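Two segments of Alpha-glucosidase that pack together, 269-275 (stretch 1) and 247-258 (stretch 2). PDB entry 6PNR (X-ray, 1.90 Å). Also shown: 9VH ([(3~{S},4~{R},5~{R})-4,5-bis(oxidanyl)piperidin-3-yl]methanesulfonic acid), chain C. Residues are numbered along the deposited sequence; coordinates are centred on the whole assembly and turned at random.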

# COMPACT_ATOMS: atom_id res chain seq x y z
N GLY A 269 13.20 37.68 -18.86
CA GLY A 269 12.59 38.18 -17.64
C GLY A 269 13.27 37.64 -16.41
O GLY A 269 13.95 36.60 -16.45
N ILE A 270 13.10 38.36 -15.31
CA ILE A 270 13.56 37.92 -13.99
C ILE A 270 12.33 37.52 -13.19
O ILE A 270 11.39 38.31 -13.05
CB ILE A 270 14.39 39.02 -13.29
CG1 ILE A 270 14.89 38.54 -11.93
CG2 ILE A 270 13.58 40.32 -13.14
CD1 ILE A 270 15.68 39.59 -11.17
N TRP A 271 12.32 36.28 -12.71
CA TRP A 271 11.20 35.73 -11.95
C TRP A 271 11.65 35.64 -10.49
O TRP A 271 12.47 34.79 -10.15
CB TRP A 271 10.78 34.35 -12.49
CG TRP A 271 9.83 33.65 -11.59
CD1 TRP A 271 8.63 34.12 -11.13
CD2 TRP A 271 10.00 32.35 -11.02
NE1 TRP A 271 8.04 33.18 -10.31
CE2 TRP A 271 8.87 32.09 -10.23
CE3 TRP A 271 11.01 31.38 -11.11
CZ2 TRP A 271 8.71 30.90 -9.52
CZ3 TRP A 271 10.85 30.20 -10.40
CH2 TRP A 271 9.72 29.97 -9.61
N CYS A 272 11.13 36.55 -9.65
CA CYS A 272 11.45 36.56 -8.22
C CYS A 272 10.23 36.08 -7.46
O CYS A 272 9.34 36.88 -7.15
CB CYS A 272 11.87 37.95 -7.74
SG CYS A 272 13.34 38.57 -8.52
N GLN A 273 10.20 34.79 -7.12
CA GLN A 273 9.03 34.29 -6.41
C GLN A 273 8.91 34.87 -5.01
O GLN A 273 7.80 34.89 -4.46
CB GLN A 273 9.06 32.75 -6.33
CG GLN A 273 10.20 32.16 -5.51
CD GLN A 273 9.96 30.68 -5.19
OE1 GLN A 273 9.07 30.04 -5.76
NE2 GLN A 273 10.75 30.14 -4.28
N ASP A 274 10.01 35.36 -4.43
CA ASP A 274 9.96 36.00 -3.12
C ASP A 274 9.71 37.51 -3.22
O ASP A 274 10.02 38.25 -2.28
CB ASP A 274 11.25 35.72 -2.33
CG ASP A 274 12.48 36.41 -2.92
OD1 ASP A 274 12.40 36.91 -4.06
OD2 ASP A 274 13.53 36.46 -2.24
N TRP A 275 9.16 37.97 -4.34
CA TRP A 275 8.79 39.38 -4.48
C TRP A 275 7.96 39.85 -3.29
O TRP A 275 8.01 41.03 -2.92
CB TRP A 275 8.02 39.60 -5.80
CG TRP A 275 6.58 39.13 -5.69
CD1 TRP A 275 6.15 37.83 -5.61
CD2 TRP A 275 5.40 39.95 -5.61
NE1 TRP A 275 4.78 37.79 -5.49
CE2 TRP A 275 4.30 39.08 -5.48
CE3 TRP A 275 5.17 41.33 -5.65
CZ2 TRP A 275 2.98 39.55 -5.39
CZ3 TRP A 275 3.86 41.80 -5.54
CH2 TRP A 275 2.79 40.91 -5.43
O1 9VH C . 7.74 27.33 -1.00
S1 9VH C . 6.48 27.91 -1.43
O2 9VH C . 5.40 26.99 -1.22
O3 9VH C . 6.29 29.22 -0.86
C1 9VH C . 6.68 28.13 -3.18
C2 9VH C . 6.81 26.83 -3.98
C3 9VH C . 5.43 26.18 -4.05
N1 9VH C . 5.26 25.08 -5.00
C4 9VH C . 5.74 25.43 -6.34
C5 9VH C . 7.19 25.87 -6.28
O4 9VH C . 7.62 26.18 -7.60
C6 9VH C . 7.33 27.10 -5.39
O5 9VH C . 8.69 27.53 -5.33
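Stretch 2 247-258: QGGNERSFGLLD

Stretch 2 enters as an extended loop, turns through two glycines and then runs as a helix from Asn-250 through Asp-258 and beyond. The helix travels largely against the strand at Gly-269 to Trp-271: their N-to-C directions make an angle of 144°, and the axes come within 9.8 Å. Because of this direction, the start of stretch 2 meets the later residues of stretch 1, Cys-272 to Asp-274, with Gln-247 CA 5.5 Å from Cys-272 CA, while Leu-257 comes back level with Ile-270, CA to CA 7.1 Å.

The polar end comes first. Gln-247, extended at phi/psi -151/170, uses an m, t side chain to place its amide beside that of Gln-273. Gln-273 NE2 donates to Gln-247 OE1 at 2.8 Å, nearly straight at 164°. The other end of the same Gln-273 amide, OE1, accepts from O5 of the bound 9VH at 2.6 Å, so one amide joins the contact between the stretches to the ligand. Near its base, Gln-247 CB lies 3.3 Å from Asp-274 OD2.

That carboxylate oxygen has a clearer partner in the next residue: Gly-248 N donates to Asp-274 OD2 at 2.8 Å, an acidic side chain receiving a backbone NH just ahead of the helix. Gly-248 sits at phi/psi 121/3, where a CB would jam against the preceding carbonyl O and also strike Arg-252 CD. The turn is braced within stretch 2 by Arg-252, whose NH1 donates to Gln-247 O at 2.8 Å. Gly-249, at 99/175, occupies the N-cap position and is likewise held to glycine by its backbone angles; its carbonyl O accepts the first helical bond, from Ser-253 N at 2.9 Å.

Asn-250, Glu-251 and Arg-252 do not reach stretch 1. The helix next presents Ser-253, its CA-to-CB bond directed toward stretch 1: Ser-253 OG is 3.7 Å from Cys-272 SG, and the backbone Ser-253 O is 3.7 Å from Ile-270 CD1. Phe-254 starts sideways, but its ring swings nearer, bringing CD1 to 4.1 Å from Ile-270 CD1 in an oblique approach. Gly-255 and Leu-256 make no contact. One turn after Ser-253, Leu-257 again has its CA-to-CB bond toward stretch 1, its CB 4.3 Å from Ile-270 CD1.

The rule is economical: one fully extended t, t isoleucine reaches Ser-253, Phe-254 and Leu-257 with its terminal methyl, while two directed hydrogen bonds fix the loop before the helix, and the two stretches bury 382 Å² between them, both sides summed.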

# COMPACT_ATOMS: atom_id res chain seq x y z
N GLN A 247 16.32 34.90 -6.15
CA GLN A 247 15.68 35.34 -4.92
C GLN A 247 16.69 36.11 -4.10
O GLN A 247 17.89 36.13 -4.41
CB GLN A 247 15.15 34.18 -4.07
CG GLN A 247 14.02 33.35 -4.68
CD GLN A 247 13.65 32.17 -3.80
OE1 GLN A 247 12.54 32.09 -3.29
NE2 GLN A 247 14.60 31.26 -3.59
N GLY A 248 16.19 36.76 -3.05
CA GLY A 248 17.03 37.33 -2.01
C GLY A 248 16.88 38.82 -1.80
O GLY A 248 17.62 39.38 -0.97
N GLY A 249 15.99 39.51 -2.50
CA GLY A 249 15.87 40.95 -2.36
C GLY A 249 16.58 41.70 -3.48
O GLY A 249 17.28 41.12 -4.31
N ASN A 250 16.41 43.03 -3.45
CA ASN A 250 16.91 43.88 -4.53
C ASN A 250 18.35 43.58 -4.90
O ASN A 250 18.67 43.30 -6.06
CB ASN A 250 16.78 45.36 -4.15
CG ASN A 250 15.43 45.94 -4.48
OD1 ASN A 250 14.65 45.37 -5.24
ND2 ASN A 250 15.14 47.10 -3.91
N GLU A 251 19.26 43.69 -3.93
CA GLU A 251 20.68 43.60 -4.27
C GLU A 251 21.03 42.23 -4.85
O GLU A 251 21.74 42.13 -5.85
CB GLU A 251 21.54 43.91 -3.04
CG GLU A 251 23.03 43.71 -3.29
CD GLU A 251 23.86 43.84 -2.02
OE1 GLU A 251 23.27 43.84 -0.91
OE2 GLU A 251 25.10 43.96 -2.12
N ARG A 252 20.54 41.15 -4.23
CA ARG A 252 20.94 39.82 -4.72
C ARG A 252 20.27 39.49 -6.05
O ARG A 252 20.92 39.03 -7.00
CB ARG A 252 20.62 38.75 -3.68
CG ARG A 252 21.16 37.35 -4.06
CD ARG A 252 20.85 36.29 -3.00
NE ARG A 252 21.49 35.00 -3.31
CZ ARG A 252 21.02 34.08 -4.15
NH1 ARG A 252 19.88 34.26 -4.81
NH2 ARG A 252 21.69 32.95 -4.34
N SER A 253 18.95 39.70 -6.14
CA SER A 253 18.22 39.32 -7.35
C SER A 253 18.66 40.14 -8.55
O SER A 253 19.02 39.59 -9.59
CB SER A 253 16.71 39.46 -7.12
OG SER A 253 16.24 38.44 -6.25
N PHE A 254 18.63 41.47 -8.43
CA PHE A 254 19.07 42.26 -9.58
C PHE A 254 20.58 42.15 -9.79
O PHE A 254 21.05 42.30 -10.92
CB PHE A 254 18.61 43.71 -9.43
CG PHE A 254 17.10 43.86 -9.48
CD1 PHE A 254 16.40 43.57 -10.63
CD2 PHE A 254 16.38 44.25 -8.36
CE1 PHE A 254 15.01 43.68 -10.69
CE2 PHE A 254 15.00 44.36 -8.40
CZ PHE A 254 14.32 44.08 -9.57
N GLY A 255 21.33 41.83 -8.73
CA GLY A 255 22.73 41.49 -8.91
C GLY A 255 22.93 40.25 -9.76
O GLY A 255 23.83 40.21 -10.61
N LEU A 256 22.11 39.22 -9.54
CA LEU A 256 22.22 38.00 -10.33
C LEU A 256 21.77 38.23 -11.78
O LEU A 256 22.30 37.61 -12.71
CB LEU A 256 21.41 36.88 -9.68
CG LEU A 256 22.12 36.23 -8.48
CD1 LEU A 256 21.19 35.33 -7.70
CD2 LEU A 256 23.33 35.48 -8.96
N LEU A 257 20.80 39.11 -11.97
CA LEU A 257 20.44 39.53 -13.33
C LEU A 257 21.64 40.13 -14.05
O LEU A 257 21.98 39.71 -15.17
CB LEU A 257 19.30 40.55 -13.25
CG LEU A 257 18.92 41.21 -14.58
CD1 LEU A 257 18.56 40.14 -15.60
CD2 LEU A 257 17.74 42.15 -14.32
N ASP A 258 22.30 41.10 -13.42
CA ASP A 258 23.50 41.70 -13.99
C ASP A 258 24.56 40.64 -14.30
O ASP A 258 25.16 40.66 -15.38
CB ASP A 258 24.05 42.76 -13.04
CG ASP A 258 23.09 43.93 -12.85
OD1 ASP A 258 22.31 44.21 -13.79
OD2 ASP A 258 23.12 44.57 -11.78